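Local coordinates for protein precorrin-3 methylase (Rhodobacter capsulatus, PDB 3NUT) that probably transfers a methyl group from S-adenosyl-L-methionine to a corrin precursor in the biosynthesis of adenosylcobalamin (vitamin B12), at residues Leu187-Phe199 with Ala209-Glu221. Residues are numbered along the deposited sequence; the frame is centred on the assembly and turned at random.
Sequences LREECEPGRLILF and AISVVELRDATPE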
ATOM      1  N   LEU A 187      -7.026   9.862 -19.938  1.00 58.75           N
ATOM      2  CA  LEU A 187      -5.680  10.199 -19.496  1.00 58.76           C
ATOM      3  C   LEU A 187      -4.982  11.117 -20.485  1.00 58.73           C
ATOM      4  O   LEU A 187      -4.421  12.151 -20.095  1.00 58.87           O
ATOM      5  CB  LEU A 187      -4.850   8.940 -19.232  1.00 58.92           C
ATOM      6  CG  LEU A 187      -4.950   8.262 -17.862  1.00 59.03           C
ATOM      7  CD1 LEU A 187      -3.912   7.147 -17.795  1.00 59.22           C
ATOM      8  CD2 LEU A 187      -4.750   9.261 -16.715  1.00 58.97           C
ATOM      9  N   ARG A 188      -5.014  10.743 -21.762  1.00 58.62           N
ATOM     10  CA  ARG A 188      -4.612  11.666 -22.819  1.00 58.46           C
ATOM     11  C   ARG A 188      -5.354  13.012 -22.692  1.00 58.59           C
ATOM     12  O   ARG A 188      -4.733  14.065 -22.837  1.00 58.63           O
ATOM     13  CB  ARG A 188      -4.792  11.045 -24.198  1.00 58.11           C
ATOM     14  CG  ARG A 188      -3.842   9.886 -24.439  1.00 58.01           C
ATOM     15  CD  ARG A 188      -4.022   9.284 -25.815  1.00 57.93           C
ATOM     16  NE  ARG A 188      -5.417   8.924 -26.106  1.00 58.92           N
ATOM     17  CZ  ARG A 188      -5.846   7.695 -26.380  1.00 57.37           C
ATOM     18  NH1 ARG A 188      -5.003   6.665 -26.407  1.00 56.02           N
ATOM     19  NH2 ARG A 188      -7.129   7.500 -26.630  1.00 57.97           N
ATOM     20  N   GLU A 189      -6.650  12.988 -22.361  1.00 58.69           N
ATOM     21  CA  GLU A 189      -7.404  14.234 -22.207  1.00 58.57           C
ATOM     22  C   GLU A 189      -6.820  15.140 -21.147  1.00 58.41           C
ATOM     23  O   GLU A 189      -6.658  16.328 -21.384  1.00 58.97           O
ATOM     24  CB  GLU A 189      -8.892  13.985 -21.968  1.00 58.79           C
ATOM     25  CG  GLU A 189      -9.636  13.636 -23.256  1.00 60.36           C
ATOM     26  CD  GLU A 189     -11.150  13.572 -23.104  1.00 61.55           C
ATOM     27  OE1 GLU A 189     -11.682  14.084 -22.101  1.00 63.23           O
ATOM     28  OE2 GLU A 189     -11.811  13.019 -24.008  1.00 61.95           O
ATOM     29  N   GLU A 190      -6.460  14.578 -19.998  1.00 58.35           N
ATOM     30  CA  GLU A 190      -6.118  15.390 -18.818  1.00 58.03           C
ATOM     31  C   GLU A 190      -4.621  15.556 -18.519  1.00 58.47           C
ATOM     32  O   GLU A 190      -4.249  16.324 -17.632  1.00 58.30           O
ATOM     33  CB  GLU A 190      -6.840  14.837 -17.587  1.00 57.71           C
ATOM     34  CG  GLU A 190      -8.347  14.952 -17.639  1.00 56.10           C
ATOM     35  CD  GLU A 190      -8.864  16.233 -17.027  1.00 54.77           C
ATOM     36  OE1 GLU A 190      -8.106  16.916 -16.303  1.00 53.92           O
ATOM     37  OE2 GLU A 190     -10.047  16.557 -17.251  1.00 55.05           O
ATOM     38  N   CYS A 191      -3.769  14.854 -19.264  1.00 59.20           N
ATOM     39  CA  CYS A 191      -2.338  14.805 -18.969  1.00 59.79           C
ATOM     40  C   CYS A 191      -1.465  15.126 -20.173  1.00 60.26           C
ATOM     41  O   CYS A 191      -1.880  14.958 -21.319  1.00 60.45           O
ATOM     42  CB  CYS A 191      -1.955  13.405 -18.459  1.00 60.38           C
ATOM     43  SG  CYS A 191      -2.820  12.834 -16.963  1.00 60.17           S
ATOM     44  N   GLU A 192      -0.238  15.564 -19.898  1.00 60.80           N
ATOM     45  CA  GLU A 192       0.766  15.796 -20.937  1.00 61.28           C
ATOM     46  C   GLU A 192       1.178  14.479 -21.603  1.00 61.28           C
ATOM     47  O   GLU A 192       1.362  13.475 -20.909  1.00 62.01           O
ATOM     48  CB  GLU A 192       1.994  16.493 -20.346  1.00 61.45           C
ATOM     49  CG  GLU A 192       2.905  15.589 -19.497  1.00 62.85           C
ATOM     50  CD  GLU A 192       2.371  15.317 -18.092  1.00 64.74           C
ATOM     51  OE1 GLU A 192       1.424  16.009 -17.647  1.00 64.71           O
ATOM     52  OE2 GLU A 192       2.919  14.410 -17.426  1.00 65.38           O
ATOM     53  N   PRO A 193       1.331  14.476 -22.945  1.00 60.78           N
ATOM     54  CA  PRO A 193       1.705  13.298 -23.758  1.00 60.21           C
ATOM     55  C   PRO A 193       2.884  12.446 -23.254  1.00 59.42           C
ATOM     56  O   PRO A 193       2.848  11.214 -23.392  1.00 59.53           O
ATOM     57  CB  PRO A 193       2.072  13.916 -25.114  1.00 60.18           C
ATOM     58  CG  PRO A 193       1.208  15.125 -25.201  1.00 60.81           C
ATOM     59  CD  PRO A 193       1.020  15.644 -23.792  1.00 60.66           C
ATOM     60  N   GLY A 194       3.921  13.089 -22.714  1.00 58.42           N
ATOM     61  CA  GLY A 194       5.103  12.381 -22.199  1.00 57.17           C
ATOM     62  C   GLY A 194       4.977  11.795 -20.787  1.00 56.28           C
ATOM     63  O   GLY A 194       5.992  11.464 -20.153  1.00 56.53           O
ATOM     64  N   ARG A 195       3.740  11.658 -20.302  1.00 54.84           N
ATOM     65  CA  ARG A 195       3.446  11.109 -18.974  1.00 53.12           C
ATOM     66  C   ARG A 195       3.749   9.621 -18.947  1.00 52.19           C
ATOM     67  O   ARG A 195       3.104   8.836 -19.651  1.00 52.22           O
ATOM     68  CB  ARG A 195       1.974  11.346 -18.616  1.00 53.29           C
ATOM     69  CG  ARG A 195       1.484  10.643 -17.348  1.00 52.05           C
ATOM     70  CD  ARG A 195       2.118  11.206 -16.104  1.00 50.61           C
ATOM     71  NE  ARG A 195       1.621  12.532 -15.738  1.00 51.50           N
ATOM     72  CZ  ARG A 195       0.526  12.769 -15.016  1.00 53.22           C
ATOM     73  NH1 ARG A 195      -0.239  11.775 -14.596  1.00 54.14           N
ATOM     74  NH2 ARG A 195       0.177  14.013 -14.723  1.00 55.39           N
ATOM     75  N   LEU A 196       4.732   9.241 -18.138  1.00 50.38           N
ATOM     76  CA  LEU A 196       5.169   7.860 -18.066  1.00 49.04           C
ATOM     77  C   LEU A 196       4.064   6.911 -17.565  1.00 48.03           C
ATOM     78  O   LEU A 196       3.415   7.173 -16.561  1.00 47.77           O
ATOM     79  CB  LEU A 196       6.406   7.766 -17.174  1.00 49.54           C
ATOM     80  CG  LEU A 196       7.851   7.721 -17.712  1.00 50.20           C
ATOM     81  CD1 LEU A 196       8.077   8.313 -19.120  1.00 48.15           C
ATOM     82  CD2 LEU A 196       8.786   8.373 -16.696  1.00 50.71           C
ATOM     83  N   ILE A 197       3.842   5.830 -18.305  1.00 46.74           N
ATOM     84  CA  ILE A 197       2.948   4.761 -17.898  1.00 45.26           C
ATOM     85  C   ILE A 197       3.726   3.455 -17.920  1.00 44.50           C
ATOM     86  O   ILE A 197       4.567   3.218 -18.797  1.00 42.87           O
ATOM     87  CB  ILE A 197       1.739   4.592 -18.837  1.00 45.59           C
ATOM     88  CG1 ILE A 197       1.252   5.952 -19.393  1.00 45.74           C
ATOM     89  CG2 ILE A 197       0.628   3.773 -18.143  1.00 44.89           C
ATOM     90  CD1 ILE A 197       0.574   6.906 -18.379  1.00 44.69           C
ATOM     91  N   LEU A 198       3.413   2.616 -16.937  1.00 43.35           N
ATOM     92  CA  LEU A 198       4.147   1.400 -16.666  1.00 42.93           C
ATOM     93  C   LEU A 198       3.151   0.274 -16.634  1.00 42.30           C
ATOM     94  O   LEU A 198       2.142   0.357 -15.932  1.00 41.63           O
ATOM     95  CB  LEU A 198       4.818   1.473 -15.287  1.00 42.81           C
ATOM     96  CG  LEU A 198       6.053   2.319 -15.002  1.00 43.59           C
ATOM     97  CD1 LEU A 198       5.762   3.812 -14.888  1.00 44.14           C
ATOM     98  CD2 LEU A 198       6.648   1.821 -13.697  1.00 45.11           C
ATOM     99  N   PHE A 199       3.446  -0.783 -17.380  1.00 41.78           N
ATOM    100  CA  PHE A 199       2.636  -1.985 -17.330  1.00 42.30           C
ATOM    101  C   PHE A 199       3.487  -3.052 -16.664  1.00 42.40           C
ATOM    102  O   PHE A 199       4.550  -3.450 -17.180  1.00 42.69           O
ATOM    103  CB  PHE A 199       2.160  -2.412 -18.725  1.00 42.24           C
ATOM    104  CG  PHE A 199       1.289  -1.388 -19.405  1.00 43.72           C
ATOM    105  CD1 PHE A 199      -0.097  -1.461 -19.304  1.00 44.46           C
ATOM    106  CD2 PHE A 199       1.859  -0.344 -20.137  1.00 45.00           C
ATOM    107  CE1 PHE A 199      -0.912  -0.509 -19.925  1.00 45.50           C
ATOM    108  CE2 PHE A 199       1.061   0.610 -20.758  1.00 47.01           C
ATOM    109  CZ  PHE A 199      -0.336   0.525 -20.653  1.00 46.42           C
ATOM    110  N   ALA A 209       7.129  -9.161 -16.017  1.00 48.53           N
ATOM    111  CA  ALA A 209       7.624  -8.339 -17.115  1.00 49.00           C
ATOM    112  C   ALA A 209       7.065  -6.928 -16.989  1.00 49.30           C
ATOM    113  O   ALA A 209       5.877  -6.717 -16.685  1.00 49.01           O
ATOM    114  CB  ALA A 209       7.257  -8.948 -18.465  1.00 48.92           C
ATOM    115  N   ILE A 210       7.932  -5.956 -17.205  1.00 49.58           N
ATOM    116  CA  ILE A 210       7.564  -4.585 -16.942  1.00 50.25           C
ATOM    117  C   ILE A 210       7.985  -3.704 -18.096  1.00 50.58           C
ATOM    118  O   ILE A 210       9.164  -3.674 -18.460  1.00 50.72           O
ATOM    119  CB  ILE A 210       8.191  -4.079 -15.622  1.00 50.24           C
ATOM    120  CG1 ILE A 210       7.612  -4.857 -14.439  1.00 49.95           C
ATOM    121  CG2 ILE A 210       7.955  -2.572 -15.440  1.00 50.49           C
ATOM    122  CD1 ILE A 210       8.199  -4.474 -13.118  1.00 50.12           C
ATOM    123  N   SER A 211       7.021  -2.989 -18.663  1.00 50.41           N
ATOM    124  CA  SER A 211       7.333  -2.072 -19.733  1.00 51.13           C
ATOM    125  C   SER A 211       6.895  -0.672 -19.348  1.00 51.30           C
ATOM    126  O   SER A 211       5.799  -0.459 -18.839  1.00 51.32           O
ATOM    127  CB  SER A 211       6.699  -2.518 -21.055  1.00 51.06           C
ATOM    128  OG  SER A 211       5.281  -2.460 -20.984  1.00 51.89           O
ATOM    129  N   VAL A 212       7.789   0.274 -19.575  1.00 51.85           N
ATOM    130  CA  VAL A 212       7.519   1.663 -19.314  1.00 52.65           C
ATOM    131  C   VAL A 212       7.431   2.347 -20.662  1.00 53.13           C
ATOM    132  O   VAL A 212       8.364   2.278 -21.458  1.00 53.52           O
ATOM    133  CB  VAL A 212       8.657   2.314 -18.518  1.00 52.69           C
ATOM    134  CG1 VAL A 212       8.191   3.647 -17.932  1.00 52.68           C
ATOM    135  CG2 VAL A 212       9.202   1.354 -17.416  1.00 52.89           C
ATOM    136  N   VAL A 213       6.300   2.992 -20.925  1.00 53.77           N
ATOM    137  CA  VAL A 213       6.118   3.765 -22.150  1.00 54.23           C
ATOM    138  C   VAL A 213       5.496   5.126 -21.836  1.00 55.10           C
ATOM    139  O   VAL A 213       4.889   5.306 -20.779  1.00 55.19           O
ATOM    140  CB  VAL A 213       5.245   3.004 -23.175  1.00 54.21           C
ATOM    141  CG1 VAL A 213       5.945   1.718 -23.644  1.00 54.07           C
ATOM    142  CG2 VAL A 213       3.853   2.709 -22.604  1.00 52.79           C
ATOM    143  N   GLU A 214       5.635   6.091 -22.745  1.00 56.02           N
ATOM    144  CA  GLU A 214       4.907   7.353 -22.595  1.00 56.45           C
ATOM    145  C   GLU A 214       3.428   7.155 -22.921  1.00 56.26           C
ATOM    146  O   GLU A 214       3.083   6.269 -23.699  1.00 56.40           O
ATOM    147  CB  GLU A 214       5.498   8.419 -23.494  1.00 56.71           C
ATOM    148  CG  GLU A 214       6.972   8.699 -23.251  1.00 59.32           C
ATOM    149  CD  GLU A 214       7.630   9.326 -24.473  1.00 62.06           C
ATOM    150  OE1 GLU A 214       7.368   8.817 -25.595  1.00 63.14           O
ATOM    151  OE2 GLU A 214       8.391  10.315 -24.311  1.00 60.92           O
ATOM    152  N   LEU A 215       2.568   7.969 -22.318  1.00 56.11           N
ATOM    153  CA  LEU A 215       1.119   7.891 -22.520  1.00 57.03           C
ATOM    154  C   LEU A 215       0.710   7.941 -23.987  1.00 58.06           C
ATOM    155  O   LEU A 215      -0.149   7.159 -24.417  1.00 58.26           O
ATOM    156  CB  LEU A 215       0.423   9.001 -21.735  1.00 56.57           C
ATOM    157  CG  LEU A 215      -1.082   9.252 -21.791  1.00 56.84           C
ATOM    158  CD1 LEU A 215      -1.902   8.052 -21.346  1.00 57.34           C
ATOM    159  CD2 LEU A 215      -1.420  10.478 -20.950  1.00 55.87           C
ATOM    160  N   ARG A 216       1.331   8.860 -24.735  1.00 58.95           N
ATOM    161  CA  ARG A 216       1.145   8.993 -26.183  1.00 60.03           C
ATOM    162  C   ARG A 216       1.261   7.652 -26.920  1.00 60.34           C
ATOM    163  O   ARG A 216       0.483   7.379 -27.829  1.00 60.41           O
ATOM    164  CB  ARG A 216       2.183   9.973 -26.759  1.00 60.41           C
ATOM    165  CG  ARG A 216       3.232   9.322 -27.695  1.00 61.62           C
ATOM    166  CD  ARG A 216       4.644   9.839 -27.491  1.00 63.84           C
ATOM    167  NE  ARG A 216       4.696  11.290 -27.322  1.00 65.35           N
ATOM    168  CZ  ARG A 216       5.819  11.994 -27.229  1.00 65.57           C
ATOM    169  NH1 ARG A 216       7.003  11.389 -27.295  1.00 65.69           N
ATOM    170  NH2 ARG A 216       5.753  13.307 -27.064  1.00 65.07           N
ATOM    171  N   ASP A 217       2.236   6.832 -26.517  1.00 60.70           N
ATOM    172  CA  ASP A 217       2.597   5.589 -27.205  1.00 61.17           C
ATOM    173  C   ASP A 217       1.854   4.342 -26.712  1.00 61.45           C
ATOM    174  O   ASP A 217       2.012   3.251 -27.284  1.00 61.63           O
ATOM    175  CB  ASP A 217       4.098   5.344 -27.067  1.00 61.16           C
ATOM    176  CG  ASP A 217       4.912   6.137 -28.061  1.00 62.23           C
ATOM    177  OD1 ASP A 217       4.720   5.934 -29.280  1.00 63.57           O
ATOM    178  OD2 ASP A 217       5.755   6.953 -27.625  1.00 63.19           O
ATOM    179  N   ALA A 218       1.055   4.513 -25.657  1.00 61.45           N
ATOM    180  CA  ALA A 218       0.418   3.405 -24.946  1.00 61.32           C
ATOM    181  C   ALA A 218      -0.880   2.951 -25.605  1.00 61.42           C
ATOM    182  O   ALA A 218      -1.628   3.771 -26.131  1.00 61.23           O
ATOM    183  CB  ALA A 218       0.162   3.798 -23.501  1.00 61.03           C
ATOM    184  N   THR A 219      -1.127   1.641 -25.571  1.00 61.51           N
ATOM    185  CA  THR A 219      -2.373   1.042 -26.066  1.00 62.03           C
ATOM    186  C   THR A 219      -2.938   0.058 -25.003  1.00 61.93           C
ATOM    187  O   THR A 219      -2.176  -0.453 -24.169  1.00 61.79           O
ATOM    188  CB  THR A 219      -2.150   0.301 -27.412  1.00 62.11           C
ATOM    189  OG1 THR A 219      -1.282  -0.814 -27.202  1.00 63.18           O
ATOM    190  CG2 THR A 219      -1.514   1.209 -28.455  1.00 62.34           C
ATOM    191  N   PRO A 220      -4.266  -0.206 -25.021  1.00 61.76           N
ATOM    192  CA  PRO A 220      -4.859  -0.998 -23.920  1.00 61.39           C
ATOM    193  C   PRO A 220      -4.414  -2.458 -23.858  1.00 61.07           C
ATOM    194  O   PRO A 220      -4.348  -3.029 -22.773  1.00 61.23           O
ATOM    195  CB  PRO A 220      -6.377  -0.912 -24.179  1.00 61.12           C
ATOM    196  CG  PRO A 220      -6.499  -0.643 -25.631  1.00 61.67           C
ATOM    197  CD  PRO A 220      -5.287   0.210 -26.005  1.00 61.79           C
ATOM    198  N   GLU A 221      -4.105  -3.052 -25.007  1.00 60.65           N
ATOM    199  CA  GLU A 221      -3.697  -4.451 -25.054  1.00 60.30           C
ATOM    200  C   GLU A 221      -2.310  -4.671 -24.420  1.00 59.57           C
ATOM    201  O   GLU A 221      -1.783  -5.789 -24.427  1.00 59.10           O
ATOM    202  CB  GLU A 221      -3.788  -5.007 -26.488  1.00 60.72           C
ATOM    203  CG  GLU A 221      -2.675  -4.569 -27.458  1.00 62.63           C
ATOM    204  CD  GLU A 221      -2.908  -3.190 -28.067  1.00 65.71           C
ATOM    205  OE1 GLU A 221      -3.971  -2.578 -27.789  1.00 66.20           O
ATOM    206  OE2 GLU A 221      -2.017  -2.714 -28.821  1.00 66.29           O
TER
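Leu-215 drives its isobutyl group between the end of helix 179-190 and strand 196-201. A chi1 of 176° carries CG toward the helix; from there CD1 lies 3.7 Å from Leu-187 CB and also meets Ile-197 CD1, while CD2 packs on Cys-191 CB and the Leu-187 carbonyl. Arg-188 adds its aliphatic CG, 3.9 Å from Leu-215 CG. Cutting Leu-215 back to alanine would probably open a gap beside the helix end, leaving Leu-187, Cys-191 CB and Arg-188 CG without their apolar partner, though Ile-197 would keep its contact with CB. Two backbone bonds hold Leu-215 and Arg-216 against the turn 192-195: Leu-215 N bonds Arg-195 O, and Arg-216 N reaches a lone pair of Pro-193 O at 3.1 Å. Farther along the strands, Phe-199 turns the CE2 edge of its ring to Val-213 CG2 (4.0 Å), the methyl lying in the ring plane, and to Ala-218 CB; Phe-180 and Val-229 also touch this ring. On the other sheet face Leu-198 and Val-212 point the same way side by side, CG to CG1 3.9 Å, where Leu-198 also meets Ala-129 of helix 121-129. Paired bonds join Ile-197 with Val-213 and Phe-199 with Ser-211; Ile-197 N to Val-213 O is 2.7 Å. The result is an antiparallel beta hairpin at the edge of the mixed five-stranded sheet in this tetrapyrrole methylase, with Phe-199 beside Thr-227 of the S-adenosyl-L-homocysteine site.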